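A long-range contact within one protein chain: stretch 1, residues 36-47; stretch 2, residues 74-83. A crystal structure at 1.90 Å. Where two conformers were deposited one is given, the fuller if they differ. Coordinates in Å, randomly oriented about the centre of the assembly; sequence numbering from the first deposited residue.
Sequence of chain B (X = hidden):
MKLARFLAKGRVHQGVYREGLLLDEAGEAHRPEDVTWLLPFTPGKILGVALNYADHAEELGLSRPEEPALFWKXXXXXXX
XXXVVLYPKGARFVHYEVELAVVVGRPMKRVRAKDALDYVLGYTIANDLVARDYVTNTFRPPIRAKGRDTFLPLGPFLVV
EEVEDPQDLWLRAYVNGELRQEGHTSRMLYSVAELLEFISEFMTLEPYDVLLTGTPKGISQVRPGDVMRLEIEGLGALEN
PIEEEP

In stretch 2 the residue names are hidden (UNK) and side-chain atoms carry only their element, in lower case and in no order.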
# COMPACT_ATOMS: atom_id res chain seq x y z
N THR B 36 -2.70 -22.55 -3.28
CA THR B 36 -3.80 -21.73 -3.78
C THR B 36 -3.19 -20.63 -4.63
O THR B 36 -2.42 -19.81 -4.13
CB THR B 36 -4.60 -21.11 -2.63
OG1 THR B 36 -5.14 -22.15 -1.81
CG2 THR B 36 -5.73 -20.25 -3.17
N TRP B 37 -3.51 -20.62 -5.92
CA TRP B 37 -2.98 -19.61 -6.82
C TRP B 37 -3.53 -18.23 -6.48
O TRP B 37 -4.68 -18.09 -6.07
CB TRP B 37 -3.35 -19.92 -8.28
CG TRP B 37 -2.69 -21.13 -8.84
CD1 TRP B 37 -3.13 -22.43 -8.75
CD2 TRP B 37 -1.48 -21.17 -9.60
NE1 TRP B 37 -2.27 -23.26 -9.42
CE2 TRP B 37 -1.24 -22.52 -9.94
CE3 TRP B 37 -0.57 -20.19 -10.02
CZ2 TRP B 37 -0.13 -22.92 -10.69
CZ3 TRP B 37 0.54 -20.59 -10.77
CH2 TRP B 37 0.75 -21.94 -11.09
N LEU B 38 -2.68 -17.22 -6.67
CA LEU B 38 -3.07 -15.84 -6.42
C LEU B 38 -2.72 -15.08 -7.69
O LEU B 38 -2.23 -15.67 -8.66
CB LEU B 38 -2.26 -15.26 -5.25
CG LEU B 38 -2.35 -15.97 -3.90
CD1 LEU B 38 -1.39 -15.33 -2.92
CD2 LEU B 38 -3.78 -15.89 -3.36
N LEU B 39 -2.97 -13.77 -7.70
CA LEU B 39 -2.61 -12.96 -8.85
C LEU B 39 -1.08 -12.94 -8.86
O LEU B 39 -0.45 -12.89 -7.81
CB LEU B 39 -3.16 -11.54 -8.69
CG LEU B 39 -4.69 -11.39 -8.66
CD1 LEU B 39 -5.06 -9.96 -8.28
CD2 LEU B 39 -5.26 -11.75 -10.02
N PRO B 40 -0.46 -12.99 -10.05
CA PRO B 40 1.00 -12.98 -10.14
C PRO B 40 1.66 -11.70 -9.62
O PRO B 40 2.86 -11.67 -9.39
CB PRO B 40 1.26 -13.23 -11.63
CG PRO B 40 0.03 -12.71 -12.29
CD PRO B 40 -1.06 -13.20 -11.38
N PHE B 41 0.86 -10.66 -9.44
CA PHE B 41 1.36 -9.38 -8.94
C PHE B 41 0.14 -8.55 -8.57
O PHE B 41 -1.00 -8.97 -8.83
CB PHE B 41 2.20 -8.67 -10.02
CG PHE B 41 1.43 -8.28 -11.25
CD1 PHE B 41 0.82 -7.03 -11.35
CD2 PHE B 41 1.26 -9.19 -12.30
CE1 PHE B 41 0.06 -6.69 -12.47
CE2 PHE B 41 0.50 -8.85 -13.42
CZ PHE B 41 -0.10 -7.60 -13.51
N THR B 42 0.35 -7.40 -7.95
CA THR B 42 -0.77 -6.55 -7.58
C THR B 42 -0.89 -5.43 -8.61
O THR B 42 -0.07 -4.52 -8.64
CB THR B 42 -0.58 -5.95 -6.17
OG1 THR B 42 -0.47 -7.02 -5.22
CG2 THR B 42 -1.77 -5.07 -5.79
N PRO B 43 -1.91 -5.51 -9.47
CA PRO B 43 -2.11 -4.50 -10.51
C PRO B 43 -2.44 -3.11 -9.97
O PRO B 43 -3.06 -2.97 -8.91
CB PRO B 43 -3.28 -5.06 -11.33
CG PRO B 43 -3.23 -6.53 -11.08
CD PRO B 43 -2.88 -6.61 -9.62
N GLY B 44 -1.99 -2.09 -10.70
CA GLY B 44 -2.30 -0.73 -10.35
C GLY B 44 -3.59 -0.53 -11.13
O GLY B 44 -4.52 -1.32 -10.97
N LYS B 45 -3.66 0.48 -11.99
CA LYS B 45 -4.86 0.70 -12.78
C LYS B 45 -4.83 -0.16 -14.03
O LYS B 45 -3.76 -0.44 -14.59
CB LYS B 45 -5.01 2.18 -13.15
CG LYS B 45 -3.78 2.83 -13.76
CD LYS B 45 -4.07 4.30 -14.10
CE LYS B 45 -2.84 5.03 -14.63
NZ LYS B 45 -1.75 5.12 -13.61
N ILE B 46 -6.02 -0.57 -14.47
CA ILE B 46 -6.19 -1.43 -15.62
C ILE B 46 -7.06 -0.78 -16.69
O ILE B 46 -8.21 -0.41 -16.42
CB ILE B 46 -6.88 -2.75 -15.20
CG1 ILE B 46 -6.12 -3.38 -14.03
CG2 ILE B 46 -6.94 -3.71 -16.39
CD1 ILE B 46 -6.92 -4.46 -13.29
N LEU B 47 -6.52 -0.64 -17.90
CA LEU B 47 -7.26 -0.08 -19.02
C LEU B 47 -7.37 -1.11 -20.12
O LEU B 47 -6.43 -1.86 -20.37
CB LEU B 47 -6.57 1.15 -19.59
CG LEU B 47 -6.47 2.41 -18.72
CD1 LEU B 47 -5.25 2.30 -17.82
CD2 LEU B 47 -6.34 3.64 -19.61
N UNK B 74 -12.11 -2.31 -12.89
CA UNK B 74 -11.76 -2.10 -11.48
C UNK B 74 -10.93 -3.24 -10.91
O UNK B 74 -11.07 -4.39 -11.34
c UNK B 74 -13.13 -1.99 -10.80
c UNK B 74 -13.55 -2.57 -13.04
c UNK B 74 -13.97 -2.90 -11.62
N UNK B 75 -10.09 -2.94 -9.93
CA UNK B 75 -9.26 -3.97 -9.32
C UNK B 75 -10.16 -5.01 -8.65
O UNK B 75 -9.74 -6.16 -8.47
o UNK B 75 -6.41 -1.85 -8.32
n UNK B 75 -6.93 -2.86 -10.25
c UNK B 75 -8.30 -3.34 -8.30
c UNK B 75 -7.13 -2.61 -8.97
N UNK B 76 -11.39 -4.64 -8.31
CA UNK B 76 -12.30 -5.59 -7.69
C UNK B 76 -12.81 -6.65 -8.67
O UNK B 76 -13.46 -7.62 -8.27
o UNK B 76 -13.94 -3.78 -7.82
c UNK B 76 -13.52 -4.88 -7.01
c UNK B 76 -13.13 -4.37 -5.62
N UNK B 77 -12.54 -6.48 -9.97
CA UNK B 77 -12.93 -7.49 -10.94
C UNK B 77 -11.85 -8.57 -11.00
O UNK B 77 -12.10 -9.69 -11.44
o UNK B 77 -11.94 -6.24 -12.81
c UNK B 77 -13.11 -6.89 -12.35
N UNK B 78 -10.65 -8.25 -10.54
CA UNK B 78 -9.54 -9.20 -10.57
C UNK B 78 -9.81 -10.53 -9.89
O UNK B 78 -10.38 -10.59 -8.79
c UNK B 78 -8.27 -8.56 -9.98
c UNK B 78 -6.67 -6.64 -9.97
c UNK B 78 -6.90 -8.08 -12.02
c UNK B 78 -7.63 -7.46 -10.83
N UNK B 79 -9.40 -11.61 -10.56
CA UNK B 79 -9.60 -12.95 -10.05
C UNK B 79 -8.39 -13.80 -10.43
O UNK B 79 -7.91 -13.72 -11.56
c UNK B 79 -11.31 -14.91 -10.09
c UNK B 79 -12.37 -15.52 -11.03
c UNK B 79 -11.89 -14.74 -8.68
c UNK B 79 -10.86 -13.56 -10.65
N UNK B 80 -7.89 -14.63 -9.51
CA UNK B 80 -6.73 -15.46 -9.84
C UNK B 80 -7.08 -16.72 -10.61
O UNK B 80 -8.25 -17.11 -10.71
c UNK B 80 -7.40 -15.98 -7.66
c UNK B 80 -6.16 -15.79 -8.47
c UNK B 80 -8.25 -14.78 -8.08
N UNK B 81 -6.04 -17.34 -11.15
CA UNK B 81 -6.17 -18.59 -11.88
C UNK B 81 -6.87 -19.55 -10.91
O UNK B 81 -6.54 -19.57 -9.72
c UNK B 81 -5.16 -22.07 -14.26
n UNK B 81 -5.45 -20.82 -13.93
c UNK B 81 -4.75 -19.09 -12.22
c UNK B 81 -3.96 -21.55 -12.50
n UNK B 81 -4.26 -22.53 -13.41
c UNK B 81 -4.70 -20.46 -12.83
N UNK B 82 -7.84 -20.30 -11.41
CA UNK B 82 -8.61 -21.26 -10.61
C UNK B 82 -9.73 -20.62 -9.79
O UNK B 82 -10.56 -21.33 -9.21
c UNK B 82 -6.63 -22.89 -10.39
c UNK B 82 -6.22 -24.87 -11.88
c UNK B 82 -7.68 -22.05 -9.68
n UNK B 82 -6.83 -25.88 -12.79
c UNK B 82 -7.27 -23.94 -11.28
N UNK B 83 -9.77 -19.29 -9.73
CA UNK B 83 -10.82 -18.62 -8.99
C UNK B 83 -12.16 -18.81 -9.68
O UNK B 83 -12.21 -19.09 -10.88
O HOH W 1 -7.02 -19.56 -6.88
O HOH W 2 -3.68 -15.83 -11.37
O HOH W 3 -3.95 -0.96 -7.33

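Position 74 carries three carbons that close a ring onto the backbone N, and its CA-to-CB bond points away from stretch 1; the ring identifies Pro74. Position 75 has two carbons, the second bearing one oxygen and one nitrogen, the pattern of an amide. Its nitrogen lies 2.9 Å from Gly44 O, so it donates there, and the residue is Asn75. The ND2 to Gly44 O hydrogen bond is nearly straight, at 158°, while a water donates both to Asn75 OD1 (2.8 Å) and to Pro43 O (2.7 Å).

At position 76 a single carbon carries one oxygen and one carbon, out of reach of stretch 1: Thr76. Position 77 ends in one oxygen after one carbon and makes no contact across the interface; it is Ser77, whose OG donates to Pro74 O at 2.5 Å. Ser77 N also donates to Pro74 O, at 2.9 Å, fastening the 3-10 segment.

Position 78 shows four carbons forked at the second, and the side chain points toward stretch 1 among Leu39, Pro43 and Ile46. A fork at the second carbon gives Leu78. Its CD1 packs 3.6 Å from Pro43 CG, its CD2 lies 3.8 Å from Ile46 CD1, and its CB sits 3.9 Å from Leu39 CD1. Position 79 has the same four forked carbons but points away; it is Leu79, which meets stretch 1 through its backbone, with Leu79 O 3.6 Å from Leu39 CD2.

Three carbons at position 80 again close onto the backbone N. Its CB lies 3.6 Å from Trp37 O, and the residue is Pro80. Position 81 bears one carbon and then a five-membered ring of three carbons and two nitrogens, set against the indole of Trp37: His81. The imidazole presents its edge to the indole face, with planes at 81° and His81 CD2 3.8 Å from Trp37 CD2.

Position 82 is a row of four carbons ending in nitrogen, hence Lys82; its CG comes 3.9 Å from Trp37 CD1 before the chain leads away. Position 83 has no side-chain atoms and is Gly83. Its N donates to Pro80 O at 2.8 Å, closing a type II turn.

The contact thus combines an apolar cluster around Leu78, the aromatic pair of Trp37 and His81, and one direct hydrogen bond from Asn75. Waters supplement it: one donates to both Trp37 O and His81 O, each at 2.9 Å, and another links His81 N to Leu38 O.

Stretch 2 74-83: PNTSLLPHKG
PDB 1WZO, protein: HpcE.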